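Local atomic coordinates of antibiotic resistance protein (Deinococcus radiodurans, PDB entry 2VLI), a protein that probably acts as a phosphotransferase of the P-loop NTPase clan that gives resistance to the antibiotic tunicamycin. Residues I8-P13 against H23-R28; Q70-S73 against P79-V82; V84-T89 against R93-G98; F109-P114 against E163-Q168. All coordinates share one frame; numbering follows the deposited sequence.

Contact 1: residues I8-P13 against H23-R28; sequences IWINGP and HTLHER
I10 and L25 meet methyl to methyl across the opening unit of a P-loop NTPase fold, in which a central parallel strand runs into the phosphate-binding loop and a helix returns along one face of the sheet. The sequence that leaves the strand at G12 matches the Walker A pattern, although residues 15-18 of the loop were not modelled. The tight part is small. CD1 of I10 lies 3.4 Å from CD1 of L25, closer than ordinary van der Waals contact, and the two side chains approach tip to tip. In I10 the CG1 branch stands anti to the carbonyl carbon (chi1 -58°) and the chain then runs extended (chi2 164°), which sends CD1 straight out from the strand toward the helix. I8, two residues earlier and on the same face, is looser, with its CG2 4.3 Å from that same L25 CD1. A single leucine branch thus serves both isoleucines, and all three residues are buried. W9 and N11 alternate to the far face of the strand. On the flank of the helix T24 is still buried, against T158, Q159 and A162 of helix 158-169. The surface turned from the sheet has a different character: H23 and E27 are exposed there, one turn apart and joined through the backbone by E27 N to H23 O at 2.8 Å.

Contact 2: residues Q70-S73 against P79-V82; sequences QYAS and PLIV
L80, at the start of strand 80-84, presses one methyl against the last turns of helix 61-75 at A72 and S73. The main interaction is dispersion between this methyl and helix backbone. CD2 of L80 is 3.6 Å from the N atom of S73 and 3.7 Å from the CA atom of S73. The C atom of A72 lies 3.9 Å from L80 CD2. CG of L80 stands anti to the backbone N (chi1 -155°), and chi2 of 48° turns CD1 aside and leaves CD2 extended, nearly anti to CA, toward the helix backbone. Side chain against side chain comes second: A72 CB lies 4.0 Å from L80 CD2, while S73 CB is a little farther from the same carbon at 4.2 Å. The small side chains of A72 and S73 fit the close spacing here, where the CA atoms of S73 and L80 are 6.9 Å apart. Backbone hydrogen bonding forms a third class and lies outside the pair, since L80 bonds to P6 and I8 along the sheet. L69 of the helix and I7 of strand 7-11 also touch the leucine. The helix belongs to the beta-alpha-beta crossover that leads from strand 33-34 to its parallel neighbour 80-84. The two segments meet through van der Waals contact of one methyl without a directed bond, so the contact probably constrains their spacing more than their orientation.

Contact 3: residues V84-T89 against R93-G98; sequences VSISDT and RRLMSG
I86 and L95 reach toward each other tip to tip, forming the apolar half of the first shell. L95 CD1 lies 3.8 Å from I86 CG1 and 3.9 Å from I86 CD1; the bend of the isoleucine at its second torsion (chi2 -78°) keeps both carbons beside that one methyl. The polar half is the helical bond from R93 N to T89 O, 3.0 Å long with an N-H...O angle of 154° and the donor tilted 25° from the carbonyl plane. R93 CB also rests 3.6 Å from this oxygen. D88 OD1 and R94 NH2 carry opposite charges 4.4 Å apart, too far for a salt bridge, and even this long approach is doubtful because the position of D88 OD1 is less sure.

In the second shell, D88 occupies the N-cap position, where its carboxylate accepts from R91 N and so closes the start of the helix. One turn on, R93 O receives two donors, S97 N at 2.8 Å and S97 OG at 3.0 Å. The bent R93 chain carries its guanidinium away from the loop to a salt bridge with D137 of the second subunit, while T89 OG1 bonds to E141 and Q146 of its own chain. The contact therefore joins the exit of strand 80-84 to helix 89-101, with L95 also touching I62 and M65 of helix 61-75 and W9 of strand 7-11.

Contact 4: residues F109-P114 against E163-Q168; sequences FTLIAP and EQIAAQ
Q168, whose amide nitrogen meets the F109 ring, has its OE1 held by Q164 NE2 one helical turn back. That bond is 3.1 Å long and nearly straight at 166°, and it arrives on a lone pair in the carbonyl plane of Q168 while also lying in the amide plane of Q164. It probably helps set the rotation of the Q168 amide, with NE2 turned to the phenylalanine, 3.9 Å from F109 CE1. The nitrogen sits at the ring edge, near the ring plane, with amide and ring almost perpendicular. F109 CG stands anti to the carbonyl carbon (chi1 -60°), carrying the ring toward the helix. Deeper in, I165 supplies the apolar part. Its CG2 is 3.7 Å from F109 CE2, the two side chains sliding past one another in opposite directions, and I165 CD1 reaches L111 CD2 more loosely at 4.5 Å. Strand 109-112 and helix 163-168 run roughly antiparallel, their axes 11.5 Å apart at an angle of 149°. I151 of strand 150-152 touches F109, L111 and Q168. The helix packs on the parallel sheet of this P-loop NTPase alpha/beta fold, on the same face as helix 20-28, as I165 touching I8 and T21 indicates.

Overall arrangement
From the N terminus, contact 1 closes the P-loop excursion between strand 7-11 and helix 20-28. Contact 2 closes the short turn from helix 61-75 into strand 80-84, and contact 3 the turn from that strand into helix 89-101. Contact 4 spans the longest interval, returning helix 158-169 to strand 107-112. All four follow in series, without nesting or crossing. The sheet joins them: strand 7-11 lies between 80-84 and 107-112, with I8 N 2.7 Å from L80 O and N11 N 2.8 Å from F109 O. Contacts 1 and 4 pack helices on one sheet face, contacts 2 and 3 on the other; N11 OD1 reaches I86 N at 2.7 Å.

Contact 1: residues I8-P13 against H23-R28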
loop_
_atom_site.group_PDB
_atom_site.type_symbol
_atom_site.label_atom_id
_atom_site.label_comp_id
_atom_site.label_asym_id
_atom_site.label_seq_id
_atom_site.Cartn_x
_atom_site.Cartn_y
_atom_site.Cartn_z
ATOM N N ILE A 8 -2.211 23.169 -2.539
ATOM C CA ILE A 8 -1.146 22.481 -1.780
ATOM C C ILE A 8 -1.781 21.293 -1.059
ATOM O O ILE A 8 -2.556 21.481 -0.167
ATOM C CB ILE A 8 -0.453 23.415 -0.797
ATOM C CG1 ILE A 8 0.029 24.675 -1.512
ATOM C CG2 ILE A 8 0.697 22.760 -0.130
ATOM C CD1 ILE A 8 0.373 25.810 -0.556
ATOM N N TRP A 9 -1.441 20.085 -1.488
ATOM C CA TRP A 9 -2.122 18.868 -1.104
ATOM C C TRP A 9 -1.120 18.091 -0.266
ATOM O O TRP A 9 -0.058 17.730 -0.750
ATOM C CB TRP A 9 -2.474 18.128 -2.376
ATOM C CG TRP A 9 -3.047 16.756 -2.213
ATOM C CD1 TRP A 9 -2.369 15.621 -1.880
ATOM C CD2 TRP A 9 -4.396 16.346 -2.490
ATOM N NE1 TRP A 9 -3.203 14.543 -1.903
ATOM C CE2 TRP A 9 -4.454 14.949 -2.293
ATOM C CE3 TRP A 9 -5.553 17.016 -2.903
ATOM C CZ2 TRP A 9 -5.633 14.213 -2.444
ATOM C CZ3 TRP A 9 -6.740 16.259 -3.071
ATOM C CH2 TRP A 9 -6.767 14.888 -2.830
ATOM N N ILE A 10 -1.428 17.904 1.000
ATOM C CA ILE A 10 -0.484 17.370 1.948
ATOM C C ILE A 10 -1.004 16.097 2.619
ATOM O O ILE A 10 -1.937 16.142 3.425
ATOM C CB ILE A 10 -0.154 18.419 3.046
ATOM C CG1 ILE A 10 0.407 19.677 2.399
ATOM C CG2 ILE A 10 0.828 17.818 4.093
ATOM C CD1 ILE A 10 0.400 20.919 3.316
ATOM N N ASN A 11 -0.396 14.964 2.283
ATOM C CA ASN A 11 -0.746 13.693 2.844
ATOM C C ASN A 11 0.212 13.385 3.981
ATOM O O ASN A 11 1.394 13.679 3.894
ATOM C CB ASN A 11 -0.650 12.611 1.792
ATOM C CG ASN A 11 -1.150 11.263 2.289
ATOM O OD1 ASN A 11 -2.021 11.182 3.165
ATOM N ND2 ASN A 11 -0.562 10.205 1.776
ATOM N N GLY A 12 -0.280 12.750 5.005
ATOM C CA GLY A 12 0.511 12.564 6.222
ATOM C C GLY A 12 0.041 11.329 6.927
ATOM O O GLY A 12 -1.057 10.846 6.635
ATOM N N PRO A 13 0.873 10.794 7.833
ATOM C CA PRO A 13 0.520 9.589 8.561
ATOM C C PRO A 13 -0.290 9.875 9.830
ATOM O O PRO A 13 -0.667 8.940 10.492
ATOM C CB PRO A 13 1.885 9.055 8.985
ATOM C CG PRO A 13 2.652 10.287 9.280
ATOM C CD PRO A 13 2.204 11.291 8.239
ATOM N N HIS A 23 -2.416 24.121 8.964
ATOM C CA HIS A 23 -2.703 25.313 9.788
ATOM C C HIS A 23 -1.567 26.358 9.715
ATOM O O HIS A 23 -1.800 27.533 9.439
ATOM C CB HIS A 23 -2.956 24.891 11.239
ATOM C CG HIS A 23 -3.133 26.043 12.190
ATOM N ND1 HIS A 23 -4.212 26.901 12.126
ATOM C CD2 HIS A 23 -2.388 26.452 13.250
ATOM C CE1 HIS A 23 -4.113 27.806 13.084
ATOM N NE2 HIS A 23 -3.016 27.556 13.783
ATOM N N THR A 24 -0.324 25.924 9.917
ATOM C CA THR A 24 0.830 26.825 9.786
ATOM C C THR A 24 0.943 27.500 8.429
ATOM O O THR A 24 1.261 28.697 8.345
ATOM C CB THR A 24 2.147 26.050 10.058
ATOM O OG1 THR A 24 1.975 25.291 11.258
ATOM C CG2 THR A 24 3.340 26.999 10.174
ATOM N N LEU A 25 0.713 26.743 7.362
ATOM C CA LEU A 25 0.800 27.287 6.033
ATOM C C LEU A 25 -0.314 28.274 5.862
ATOM O O LEU A 25 -0.138 29.321 5.251
ATOM C CB LEU A 25 0.626 26.212 4.958
ATOM C CG LEU A 25 1.861 25.450 4.511
ATOM C CD1 LEU A 25 1.434 24.159 3.821
ATOM C CD2 LEU A 25 2.766 26.329 3.618
ATOM N N HIS A 26 -1.481 27.900 6.364
ATOM C CA HIS A 26 -2.650 28.760 6.292
ATOM C C HIS A 26 -2.373 30.117 6.947
ATOM O O HIS A 26 -2.639 31.155 6.344
ATOM C CB HIS A 26 -3.849 28.108 6.947
ATOM C CG HIS A 26 -5.060 28.990 6.952
ATOM N ND1 HIS A 26 -5.501 29.637 5.821
ATOM C CD2 HIS A 26 -5.868 29.397 7.964
ATOM C CE1 HIS A 26 -6.565 30.363 6.124
ATOM N NE2 HIS A 26 -6.806 30.235 7.420
ATOM N N GLU A 27 -1.814 30.078 8.157
ATOM C CA GLU A 27 -1.524 31.305 8.937
ATOM C C GLU A 27 -0.516 32.214 8.247
ATOM O O GLU A 27 -0.476 33.403 8.533
ATOM C CB GLU A 27 -0.965 30.981 10.304
ATOM C CG GLU A 27 -1.827 30.192 11.260
ATOM C CD GLU A 27 -1.018 29.751 12.522
ATOM O OE1 GLU A 27 0.237 29.573 12.432
ATOM O OE2 GLU A 27 -1.627 29.604 13.622
ATOM N N ARG A 28 0.286 31.662 7.333
ATOM C CA ARG A 28 1.351 32.417 6.663
ATOM C C ARG A 28 1.178 32.620 5.172
ATOM O O ARG A 28 2.077 33.142 4.499
ATOM C CB ARG A 28 2.688 31.763 6.960
ATOM C CG ARG A 28 2.934 31.669 8.465
ATOM C CD ARG A 28 4.280 31.092 8.828
ATOM N NE ARG A 28 5.360 31.826 8.190
ATOM C CZ ARG A 28 6.624 31.411 8.122
ATOM N NH1 ARG A 28 6.980 30.269 8.687
ATOM N NH2 ARG A 28 7.530 32.146 7.491
#

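Contact 2: residues Q70-S73 against P79-V82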
loop_
_atom_site.group_PDB
_atom_site.type_symbol
_atom_site.label_atom_id
_atom_site.label_comp_id
_atom_site.label_asym_id
_atom_site.label_seq_id
_atom_site.Cartn_x
_atom_site.Cartn_y
_atom_site.Cartn_z
ATOM N N GLN A 70 -12.842 21.074 -6.968
ATOM C CA GLN A 70 -12.821 21.797 -8.232
ATOM C C GLN A 70 -13.584 23.126 -8.127
ATOM O O GLN A 70 -13.070 24.160 -8.504
ATOM C CB GLN A 70 -13.425 20.925 -9.297
ATOM C CG GLN A 70 -13.360 21.445 -10.717
ATOM C CD GLN A 70 -13.950 20.420 -11.670
ATOM O OE1 GLN A 70 -14.838 19.648 -11.296
ATOM N NE2 GLN A 70 -13.451 20.383 -12.883
ATOM N N TYR A 71 -14.786 23.102 -7.554
ATOM C CA TYR A 71 -15.523 24.333 -7.361
ATOM C C TYR A 71 -14.763 25.240 -6.410
ATOM O O TYR A 71 -14.607 26.421 -6.686
ATOM C CB TYR A 71 -16.980 24.063 -6.884
ATOM C CG TYR A 71 -17.775 25.345 -6.759
ATOM C CD1 TYR A 71 -18.374 25.937 -7.881
ATOM C CD2 TYR A 71 -17.864 26.000 -5.557
ATOM C CE1 TYR A 71 -19.070 27.130 -7.769
ATOM C CE2 TYR A 71 -18.543 27.213 -5.432
ATOM C CZ TYR A 71 -19.142 27.779 -6.523
ATOM O OH TYR A 71 -19.808 28.992 -6.391
ATOM N N ALA A 72 -14.269 24.706 -5.282
ATOM C CA ALA A 72 -13.488 25.511 -4.334
ATOM C C ALA A 72 -12.304 26.222 -5.016
ATOM O O ALA A 72 -12.008 27.392 -4.725
ATOM C CB ALA A 72 -12.996 24.666 -3.116
ATOM N N SER A 73 -11.656 25.507 -5.931
ATOM C CA SER A 73 -10.532 26.018 -6.713
ATOM C C SER A 73 -10.891 27.293 -7.482
ATOM O O SER A 73 -10.113 28.224 -7.529
ATOM C CB SER A 73 -10.054 24.936 -7.706
ATOM O OG SER A 73 -8.879 25.341 -8.355
ATOM N N PRO A 79 -4.052 30.472 -2.071
ATOM C CA PRO A 79 -3.836 29.051 -2.238
ATOM C C PRO A 79 -4.843 28.177 -1.484
ATOM O O PRO A 79 -5.304 28.496 -0.395
ATOM C CB PRO A 79 -2.416 28.842 -1.708
ATOM C CG PRO A 79 -1.770 30.240 -1.755
ATOM C CD PRO A 79 -2.916 31.159 -1.438
ATOM N N LEU A 80 -5.172 27.057 -2.092
ATOM C CA LEU A 80 -6.053 26.092 -1.508
ATOM C C LEU A 80 -5.181 25.009 -0.846
ATOM O O LEU A 80 -4.367 24.391 -1.526
ATOM C CB LEU A 80 -6.932 25.548 -2.621
ATOM C CG LEU A 80 -8.303 24.961 -2.322
ATOM C CD1 LEU A 80 -9.157 25.872 -1.395
ATOM C CD2 LEU A 80 -9.011 24.754 -3.638
ATOM N N ILE A 81 -5.330 24.828 0.466
ATOM C CA ILE A 81 -4.547 23.861 1.254
ATOM C C ILE A 81 -5.409 22.666 1.645
ATOM O O ILE A 81 -6.448 22.816 2.258
ATOM C CB ILE A 81 -3.965 24.484 2.531
ATOM C CG1 ILE A 81 -3.187 25.764 2.210
ATOM C CG2 ILE A 81 -3.137 23.451 3.274
ATOM C CD1 ILE A 81 -3.022 26.783 3.396
ATOM N N VAL A 82 -4.992 21.471 1.266
ATOM C CA VAL A 82 -5.801 20.264 1.471
ATOM C C VAL A 82 -5.031 19.198 2.282
ATOM O O VAL A 82 -4.251 18.474 1.706
ATOM C CB VAL A 82 -6.201 19.644 0.088
ATOM C CG1 VAL A 82 -7.151 18.473 0.284
ATOM C CG2 VAL A 82 -6.735 20.735 -0.913
#

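Contact 3: residues V84-T89 against R93-G98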
loop_
_atom_site.group_PDB
_atom_site.type_symbol
_atom_site.label_atom_id
_atom_site.label_comp_id
_atom_site.label_asym_id
_atom_site.label_seq_id
_atom_site.Cartn_x
_atom_site.Cartn_y
_atom_site.Cartn_z
ATOM N N VAL A 84 -4.780 15.604 3.924
ATOM C CA VAL A 84 -5.353 14.299 3.774
ATOM C C VAL A 84 -4.495 13.305 4.527
ATOM O O VAL A 84 -3.381 13.602 4.910
ATOM C CB VAL A 84 -5.482 13.863 2.300
ATOM C CG1 VAL A 84 -6.325 14.831 1.555
ATOM C CG2 VAL A 84 -4.142 13.784 1.622
ATOM N N SER A 85 -5.077 12.156 4.793
ATOM C CA SER A 85 -4.416 11.034 5.440
ATOM C C SER A 85 -4.829 9.802 4.699
ATOM O O SER A 85 -5.895 9.240 4.968
ATOM C CB SER A 85 -4.880 10.918 6.871
ATOM O OG SER A 85 -3.747 10.738 7.692
ATOM N N ILE A 86 -4.036 9.422 3.700
ATOM C CA ILE A 86 -4.367 8.288 2.860
ATOM C C ILE A 86 -3.144 7.356 2.848
ATOM O O ILE A 86 -2.040 7.806 2.633
ATOM C CB ILE A 86 -4.652 8.686 1.428
ATOM C CG1 ILE A 86 -5.880 9.626 1.337
ATOM C CG2 ILE A 86 -4.851 7.451 0.565
ATOM C CD1 ILE A 86 -7.194 8.943 1.438
ATOM N N SER A 87 -3.405 6.056 3.004
ATOM C CA SER A 87 -2.371 5.011 3.043
ATOM C C SER A 87 -2.480 4.031 1.899
ATOM O O SER A 87 -1.465 3.437 1.521
ATOM C CB SER A 87 -2.465 4.267 4.386
ATOM O OG SER A 87 -3.807 3.788 4.670
ATOM N N ASP A 88 -3.683 3.887 1.356
ATOM C CA ASP A 88 -4.063 2.954 0.294
ATOM C C ASP A 88 -3.485 3.489 -1.000
ATOM O O ASP A 88 -3.784 4.602 -1.399
ATOM C CB ASP A 88 -5.628 2.840 0.206
ATOM C CG ASP A 88 -6.131 1.729 -0.763
ATOM O OD1 ASP A 88 -6.208 1.925 -2.010
ATOM O OD2 ASP A 88 -6.509 0.624 -0.286
ATOM N N THR A 89 -2.633 2.690 -1.636
ATOM C CA THR A 89 -2.068 3.031 -2.901
ATOM C C THR A 89 -3.183 3.157 -3.949
ATOM O O THR A 89 -3.175 4.030 -4.789
ATOM C CB THR A 89 -1.055 1.955 -3.330
ATOM O OG1 THR A 89 0.108 2.063 -2.500
ATOM C CG2 THR A 89 -0.727 2.103 -4.799
ATOM N N ARG A 93 -4.143 6.550 -5.995
ATOM C CA ARG A 93 -4.124 6.670 -7.434
ATOM C C ARG A 93 -5.427 7.246 -7.941
ATOM O O ARG A 93 -5.443 8.032 -8.850
ATOM C CB ARG A 93 -3.820 5.323 -8.124
ATOM C CG ARG A 93 -3.866 5.411 -9.664
ATOM C CD ARG A 93 -3.208 6.673 -10.311
ATOM N NE ARG A 93 -1.736 6.687 -10.334
ATOM C CZ ARG A 93 -0.983 6.321 -11.371
ATOM N NH1 ARG A 93 -1.551 5.872 -12.491
ATOM N NH2 ARG A 93 0.351 6.403 -11.283
ATOM N N ARG A 94 -6.517 6.798 -7.339
ATOM C CA ARG A 94 -7.886 7.190 -7.702
ATOM C C ARG A 94 -8.037 8.702 -7.561
ATOM O O ARG A 94 -8.534 9.378 -8.467
ATOM C CB ARG A 94 -8.901 6.449 -6.823
ATOM C CG ARG A 94 -9.252 5.010 -7.329
ATOM C CD ARG A 94 -10.673 4.529 -6.857
ATOM N NE ARG A 94 -10.680 4.072 -5.457
ATOM C CZ ARG A 94 -10.202 2.900 -5.029
ATOM N NH1 ARG A 94 -9.672 2.023 -5.881
ATOM N NH2 ARG A 94 -10.236 2.606 -3.721
ATOM N N LEU A 95 -7.568 9.197 -6.418
ATOM C CA LEU A 95 -7.478 10.604 -6.150
ATOM C C LEU A 95 -6.611 11.352 -7.136
ATOM O O LEU A 95 -7.011 12.364 -7.646
ATOM C CB LEU A 95 -6.992 10.827 -4.707
ATOM C CG LEU A 95 -7.954 10.585 -3.538
ATOM C CD1 LEU A 95 -7.192 10.433 -2.191
ATOM C CD2 LEU A 95 -8.973 11.749 -3.395
HETATM N N MSE A 96 -5.415 10.822 -7.441
HETATM C CA MSE A 96 -4.532 11.492 -8.341
HETATM C C MSE A 96 -5.146 11.528 -9.739
HETATM O O MSE A 96 -5.118 12.550 -10.359
HETATM C CB MSE A 96 -3.103 10.857 -8.342
HETATM C CG MSE A 96 -2.239 11.083 -7.100
HETATM SE SE MSE A 96 -1.978 12.908 -6.392
HETATM C CE MSE A 96 -3.363 12.859 -4.962
ATOM N N SER A 97 -5.692 10.421 -10.251
ATOM C CA SER A 97 -6.296 10.480 -11.595
ATOM C C SER A 97 -7.612 11.317 -11.646
ATOM O O SER A 97 -7.908 11.993 -12.648
ATOM C CB SER A 97 -6.488 9.071 -12.154
ATOM O OG SER A 97 -7.179 8.249 -11.236
ATOM N N GLY A 98 -8.383 11.293 -10.557
ATOM C CA GLY A 98 -9.522 12.202 -10.419
ATOM C C GLY A 98 -9.185 13.667 -10.514
ATOM O O GLY A 98 -9.894 14.403 -11.173
#

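Contact 4: residues F109-P114 against E163-Q168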
loop_
_atom_site.group_PDB
_atom_site.type_symbol
_atom_site.label_atom_id
_atom_site.label_comp_id
_atom_site.label_asym_id
_atom_site.label_seq_id
_atom_site.Cartn_x
_atom_site.Cartn_y
_atom_site.Cartn_z
ATOM N N PHE A 109 2.264 16.299 -1.836
ATOM C CA PHE A 109 3.331 15.911 -0.943
ATOM C C PHE A 109 2.852 14.864 -0.003
ATOM O O PHE A 109 1.668 14.887 0.418
ATOM C CB PHE A 109 3.771 17.120 -0.082
ATOM C CG PHE A 109 4.265 18.274 -0.866
ATOM C CD1 PHE A 109 5.530 18.233 -1.460
ATOM C CD2 PHE A 109 3.454 19.400 -1.084
ATOM C CE1 PHE A 109 5.991 19.291 -2.193
ATOM C CE2 PHE A 109 3.909 20.459 -1.829
ATOM C CZ PHE A 109 5.166 20.435 -2.372
ATOM N N THR A 110 3.772 13.975 0.404
ATOM C CA THR A 110 3.555 13.009 1.492
ATOM C C THR A 110 4.644 13.224 2.548
ATOM O O THR A 110 5.820 13.281 2.221
ATOM C CB THR A 110 3.552 11.564 0.955
ATOM O OG1 THR A 110 2.424 11.402 0.080
ATOM C CG2 THR A 110 3.460 10.493 2.068
ATOM N N LEU A 111 4.221 13.444 3.788
ATOM C CA LEU A 111 5.146 13.628 4.908
ATOM C C LEU A 111 5.659 12.324 5.368
ATOM O O LEU A 111 4.892 11.443 5.756
ATOM C CB LEU A 111 4.459 14.316 6.063
ATOM C CG LEU A 111 3.784 15.615 5.660
ATOM C CD1 LEU A 111 3.247 16.375 6.858
ATOM C CD2 LEU A 111 4.725 16.484 4.837
ATOM N N ILE A 112 6.989 12.205 5.345
ATOM C CA ILE A 112 7.695 11.075 5.931
ATOM C C ILE A 112 8.174 11.457 7.329
ATOM O O ILE A 112 9.166 12.158 7.488
ATOM C CB ILE A 112 8.905 10.662 5.089
ATOM C CG1 ILE A 112 8.489 10.417 3.628
ATOM C CG2 ILE A 112 9.615 9.445 5.736
ATOM C CD1 ILE A 112 7.220 9.556 3.504
ATOM N N ALA A 113 7.471 10.973 8.328
ATOM C CA ALA A 113 7.707 11.386 9.679
ATOM C C ALA A 113 8.358 10.273 10.463
ATOM O O ALA A 113 8.107 9.110 10.194
ATOM C CB ALA A 113 6.391 11.805 10.330
ATOM N N PRO A 114 9.196 10.634 11.468
ATOM C CA PRO A 114 9.844 9.656 12.323
ATOM C C PRO A 114 8.863 8.815 13.138
ATOM O O PRO A 114 7.823 9.329 13.613
ATOM C CB PRO A 114 10.707 10.524 13.252
ATOM C CG PRO A 114 10.976 11.731 12.453
ATOM C CD PRO A 114 9.660 12.002 11.767
ATOM N N GLU A 163 7.808 25.847 5.724
ATOM C CA GLU A 163 8.743 26.654 4.959
ATOM C C GLU A 163 9.331 25.880 3.758
ATOM O O GLU A 163 9.449 26.413 2.669
ATOM C CB GLU A 163 9.876 27.162 5.893
ATOM C CG GLU A 163 9.411 28.391 6.719
ATOM C CD GLU A 163 10.257 28.718 7.963
ATOM O OE1 GLU A 163 11.239 28.000 8.281
ATOM O OE2 GLU A 163 9.902 29.710 8.642
ATOM N N GLN A 164 9.661 24.621 4.010
ATOM C CA GLN A 164 10.155 23.660 3.029
ATOM C C GLN A 164 9.133 23.429 1.917
ATOM O O GLN A 164 9.462 23.453 0.742
ATOM C CB GLN A 164 10.435 22.347 3.772
ATOM C CG GLN A 164 11.126 21.259 2.965
ATOM C CD GLN A 164 12.353 21.769 2.336
ATOM O OE1 GLN A 164 13.126 22.482 2.974
ATOM N NE2 GLN A 164 12.557 21.438 1.067
ATOM N N ILE A 165 7.874 23.252 2.306
ATOM C CA ILE A 165 6.794 23.053 1.347
ATOM C C ILE A 165 6.585 24.298 0.530
ATOM O O ILE A 165 6.521 24.243 -0.705
ATOM C CB ILE A 165 5.503 22.637 2.041
ATOM C CG1 ILE A 165 5.668 21.230 2.613
ATOM C CG2 ILE A 165 4.320 22.735 1.047
ATOM C CD1 ILE A 165 4.564 20.736 3.474
ATOM N N ALA A 166 6.528 25.449 1.189
ATOM C CA ALA A 166 6.425 26.689 0.433
ATOM C C ALA A 166 7.583 26.898 -0.555
ATOM O O ALA A 166 7.348 27.327 -1.665
ATOM C CB ALA A 166 6.278 27.902 1.362
ATOM N N ALA A 167 8.822 26.638 -0.145
ATOM C CA ALA A 167 9.992 26.761 -1.054
ATOM C C ALA A 167 9.863 25.864 -2.281
ATOM O O ALA A 167 10.147 26.272 -3.401
ATOM C CB ALA A 167 11.341 26.434 -0.298
ATOM N N GLN A 168 9.432 24.626 -2.063
ATOM C CA GLN A 168 9.300 23.684 -3.167
ATOM C C GLN A 168 8.280 24.188 -4.177
ATOM O O GLN A 168 8.536 24.136 -5.371
ATOM C CB GLN A 168 8.996 22.272 -2.649
ATOM C CG GLN A 168 10.171 21.729 -1.876
ATOM C CD GLN A 168 10.278 20.196 -1.769
ATOM O OE1 GLN A 168 10.844 19.697 -0.806
ATOM N NE2 GLN A 168 9.831 19.472 -2.794
#